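PDB 5NTH: putative aminopeptidase from Leishmania major, which probably removes amino acids from the N termini of peptides, as a manganese-dependent metalloaminopeptidase of the M17 family. Local coordinates for residues T111-P114 / Y115-S119; A448-S452 / G453-Y457. All coordinates share one frame; numbering follows the deposited sequence.

In the fold
Following the chain from its N terminus, contact 1 comes first: the loop after strand 97-103 folds through a tight turn at residues 113-116 and enters helix 117-127 of the N-terminal domain. Much later, in the catalytic domain, contact 2 closes the short connection from helix 439-452 to strand 456-458. The two are in series, neither nested nor crossed, yet their centres lie only about 9 Å apart. Tyr115 OH is hydrogen-bonded to the side chain of Gln451, Cys113 packs on the Leu450 carbonyl, and Asn112 packs on Leu455. The pair illustrates how two local turns can join domains, and both also touch the second subunit.

Contact 1 (T111-P114 / Y115-S119); sequences TNCP and YRADS
Two torsions bring the ends of Asn112 and Asp118 together: Asn112 places its amide anti to the backbone N (chi1 -164°), while Asp118 holds its carboxylate between backbone N and carbonyl carbon (chi1 41°). The side chains come from opposite directions, and Asn112 ND2 donates to the syn lone pair of Asp118 OD2 at 3.2 Å. That oxygen lies close to the amide plane, although amide and carboxylate planes are 76° apart. The other oxygen, Asp118 OD1, is 2.8 Å from Arg116 NH1 in a salt bridge; it sits in the guanidinium plane, whereas the nitrogen stands above the carboxylate. Ser119 N reaches Asp118 OD1 from the same face, also at 2.8 Å. Meanwhile Asn112 ND2 lies over one guanidinium face, and a water links Asn112 OD1 to Asp118 N. Next to this network is a type I beta turn, closed by Arg116 N to Cys113 O at 2.9 Å, with Arg116 at the N-cap position. Pro114 CG rests 4.1 Å from the centroid of the Tyr115 ring, a CH-pi contact over the face, while Cys113 SG meets the ring obliquely. From the second subunit, Tyr465 OH bonds Asp118 OD2 and Glu464 bonds Asn112 ND2. With both oxygens gripped by donors and a cation close by, Asp118 is probably held ionised and fixed in rotation just where the helix begins.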
# COMPACT_ATOMS: atom_id res chain seq x y z
N THR A 111 25.83 11.57 25.32
CA THR A 111 25.14 12.33 24.24
C THR A 111 23.97 13.21 24.69
O THR A 111 23.28 13.78 23.85
CB THR A 111 24.52 11.40 23.18
OG1 THR A 111 23.53 10.56 23.80
CG2 THR A 111 25.58 10.55 22.49
N ASN A 112 23.75 13.28 26.00
CA ASN A 112 22.65 14.01 26.58
C ASN A 112 23.18 15.10 27.48
O ASN A 112 24.32 15.07 27.95
CB ASN A 112 21.73 13.07 27.37
CG ASN A 112 20.35 13.67 27.68
OD1 ASN A 112 20.05 14.83 27.35
ND2 ASN A 112 19.51 12.87 28.33
N CYS A 113 22.32 16.07 27.71
CA CYS A 113 22.63 17.21 28.50
C CYS A 113 22.75 16.77 29.94
O CYS A 113 21.80 16.24 30.50
CB CYS A 113 21.51 18.22 28.33
SG CYS A 113 21.48 19.43 29.63
N PRO A 114 23.91 17.02 30.57
CA PRO A 114 24.20 16.55 31.95
C PRO A 114 23.32 17.17 33.05
O PRO A 114 23.22 16.62 34.16
CB PRO A 114 25.64 16.97 32.17
CG PRO A 114 25.70 18.24 31.40
CD PRO A 114 24.91 18.00 30.13
N TYR A 115 22.70 18.30 32.74
CA TYR A 115 21.72 18.92 33.63
C TYR A 115 20.32 18.30 33.50
O TYR A 115 19.46 18.62 34.29
CB TYR A 115 21.61 20.42 33.31
CG TYR A 115 22.94 21.11 33.12
CD1 TYR A 115 24.00 20.89 34.02
CD2 TYR A 115 23.16 21.95 32.04
CE1 TYR A 115 25.23 21.50 33.85
CE2 TYR A 115 24.40 22.57 31.85
CZ TYR A 115 25.44 22.35 32.76
OH TYR A 115 26.66 22.97 32.58
N ARG A 116 20.11 17.44 32.50
CA ARG A 116 18.84 16.78 32.22
C ARG A 116 17.71 17.73 32.03
O ARG A 116 16.68 17.61 32.65
CB ARG A 116 18.49 15.70 33.25
CG ARG A 116 19.32 14.43 33.11
CD ARG A 116 19.14 13.78 31.73
NE ARG A 116 18.85 12.37 31.90
CZ ARG A 116 17.71 11.77 31.56
NH1 ARG A 116 16.72 12.44 30.99
NH2 ARG A 116 17.57 10.47 31.81
N ALA A 117 17.91 18.67 31.10
CA ALA A 117 16.89 19.63 30.69
C ALA A 117 15.61 19.02 30.12
O ALA A 117 14.58 19.68 30.09
CB ALA A 117 17.48 20.60 29.68
N ASP A 118 15.69 17.79 29.65
CA ASP A 118 14.50 17.08 29.19
C ASP A 118 13.53 16.75 30.31
O ASP A 118 12.33 16.96 30.18
CB ASP A 118 14.86 15.79 28.39
CG ASP A 118 16.01 14.99 29.00
OD1 ASP A 118 16.33 15.15 30.20
OD2 ASP A 118 16.62 14.20 28.26
N SER A 119 14.05 16.23 31.39
CA SER A 119 13.24 15.91 32.54
C SER A 119 12.68 17.17 33.21
O SER A 119 11.57 17.18 33.70
CB SER A 119 14.07 15.08 33.51
OG SER A 119 14.43 13.86 32.87
O HOH W 1 18.29 17.03 28.17

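Contact 2 (A448-S452 / G453-Y457); sequences AGLQS and GDLCY
Ser452 meets Asp454 through its hydroxyl, and the flat group that orients this hydroxyl is the Ala448 carbonyl. The plane of that carbonyl is approached from opposite faces: Ser452 N gives the helical bond from one, and Ser452 OG, tilted 24° from the plane, donates at 2.9 Å to Ala448 O from the other. The same hydroxyl oxygen accepts from the chain beyond the helix, Asp454 N lying 2.9 Å from Ser452 OG in a fairly straight bond (159°). This double role depends on the serine torsion (chi1 72°), which sets OG between its own backbone N and carbonyl carbon, close to both Ala448 O and Asp454 N. The Asp454 carboxylate finds its partners outside the turn: OD1 takes a bond from Asn153 ND2 and OD2 one from Gly527 N just before helix 528-536, a setting that would probably stabilise its negative charge.

Glycines make the reversal compact. Gly453 leaves the helical conformation with positive phi, and its N keeps a weak bond to Gly449 O at 3.1 Å. As Gly449 carries no side chain, Asp454 O can close to 3.2 Å from Gly449 CA. Leu455 adds a methyl, CD2 coming within 3.6 Å of Gly449 O and making a looser apolar contact with Leu450 CD2.

The example shows a helix end joined to a strand by a three-residue turn, 453-455. Helix 439-452 is the crossover of a beta-alpha-beta unit, and the turn hands the chain to strand 456-458, outermost within this chain in the catalytic domain's mixed sheet, which runs parallel to strand 432-436, while helix 528-536 packs against Ala448 and Ser452.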
# COMPACT_ATOMS: atom_id res chain seq x y z
N ALA A 448 27.41 22.62 22.07
CA ALA A 448 26.48 23.68 22.37
C ALA A 448 25.10 23.06 22.60
O ALA A 448 24.31 23.55 23.38
CB ALA A 448 26.46 24.70 21.26
N GLY A 449 24.85 21.94 21.96
CA GLY A 449 23.68 21.15 22.22
C GLY A 449 23.62 20.56 23.62
O GLY A 449 22.55 20.52 24.21
N LEU A 450 24.73 20.09 24.15
CA LEU A 450 24.71 19.53 25.50
C LEU A 450 24.53 20.59 26.55
O LEU A 450 23.87 20.37 27.57
CB LEU A 450 26.01 18.80 25.80
CG LEU A 450 26.36 17.64 24.89
CD1 LEU A 450 27.69 16.99 25.30
CD2 LEU A 450 25.19 16.64 24.88
N GLN A 451 25.15 21.74 26.33
CA GLN A 451 25.03 22.86 27.25
C GLN A 451 23.68 23.53 27.15
O GLN A 451 23.21 24.03 28.13
CB GLN A 451 26.13 23.91 27.03
CG GLN A 451 27.46 23.64 27.74
CD GLN A 451 27.36 23.54 29.26
OE1 GLN A 451 27.75 22.51 29.83
NE2 GLN A 451 26.84 24.61 29.94
N SER A 452 23.07 23.56 25.96
CA SER A 452 21.81 24.27 25.73
C SER A 452 20.57 23.44 26.02
O SER A 452 19.51 24.00 26.13
CB SER A 452 21.69 24.74 24.28
OG SER A 452 21.46 23.68 23.38
N GLY A 453 20.68 22.12 26.06
CA GLY A 453 19.52 21.24 26.04
C GLY A 453 18.76 21.12 24.71
O GLY A 453 17.66 20.57 24.70
N ASP A 454 19.31 21.68 23.63
CA ASP A 454 18.82 21.48 22.25
C ASP A 454 19.79 20.48 21.61
O ASP A 454 20.75 20.84 20.91
CB ASP A 454 18.85 22.78 21.44
CG ASP A 454 17.73 23.76 21.78
OD1 ASP A 454 16.92 23.53 22.69
OD2 ASP A 454 17.64 24.81 21.09
N LEU A 455 19.53 19.20 21.82
CA LEU A 455 20.48 18.17 21.49
C LEU A 455 20.75 17.97 19.98
O LEU A 455 20.02 18.43 19.11
CB LEU A 455 20.05 16.85 22.13
CG LEU A 455 19.70 16.88 23.61
CD1 LEU A 455 19.28 15.50 24.09
CD2 LEU A 455 20.87 17.37 24.43
N CYS A 456 21.84 17.25 19.73
CA CYS A 456 22.53 17.20 18.47
C CYS A 456 23.29 15.93 18.37
O CYS A 456 23.75 15.40 19.38
CB CYS A 456 23.60 18.26 18.43
SG CYS A 456 23.00 19.79 17.81
N TYR A 457 23.49 15.48 17.13
CA TYR A 457 24.33 14.32 16.92
C TYR A 457 24.81 14.32 15.51
O TYR A 457 24.01 14.59 14.63
CB TYR A 457 23.60 13.03 17.25
CG TYR A 457 24.56 11.93 17.44
CD1 TYR A 457 25.18 11.74 18.66
CD2 TYR A 457 24.93 11.12 16.38
CE1 TYR A 457 26.12 10.72 18.84
CE2 TYR A 457 25.88 10.11 16.53
CZ TYR A 457 26.47 9.92 17.76
OH TYR A 457 27.37 8.92 17.92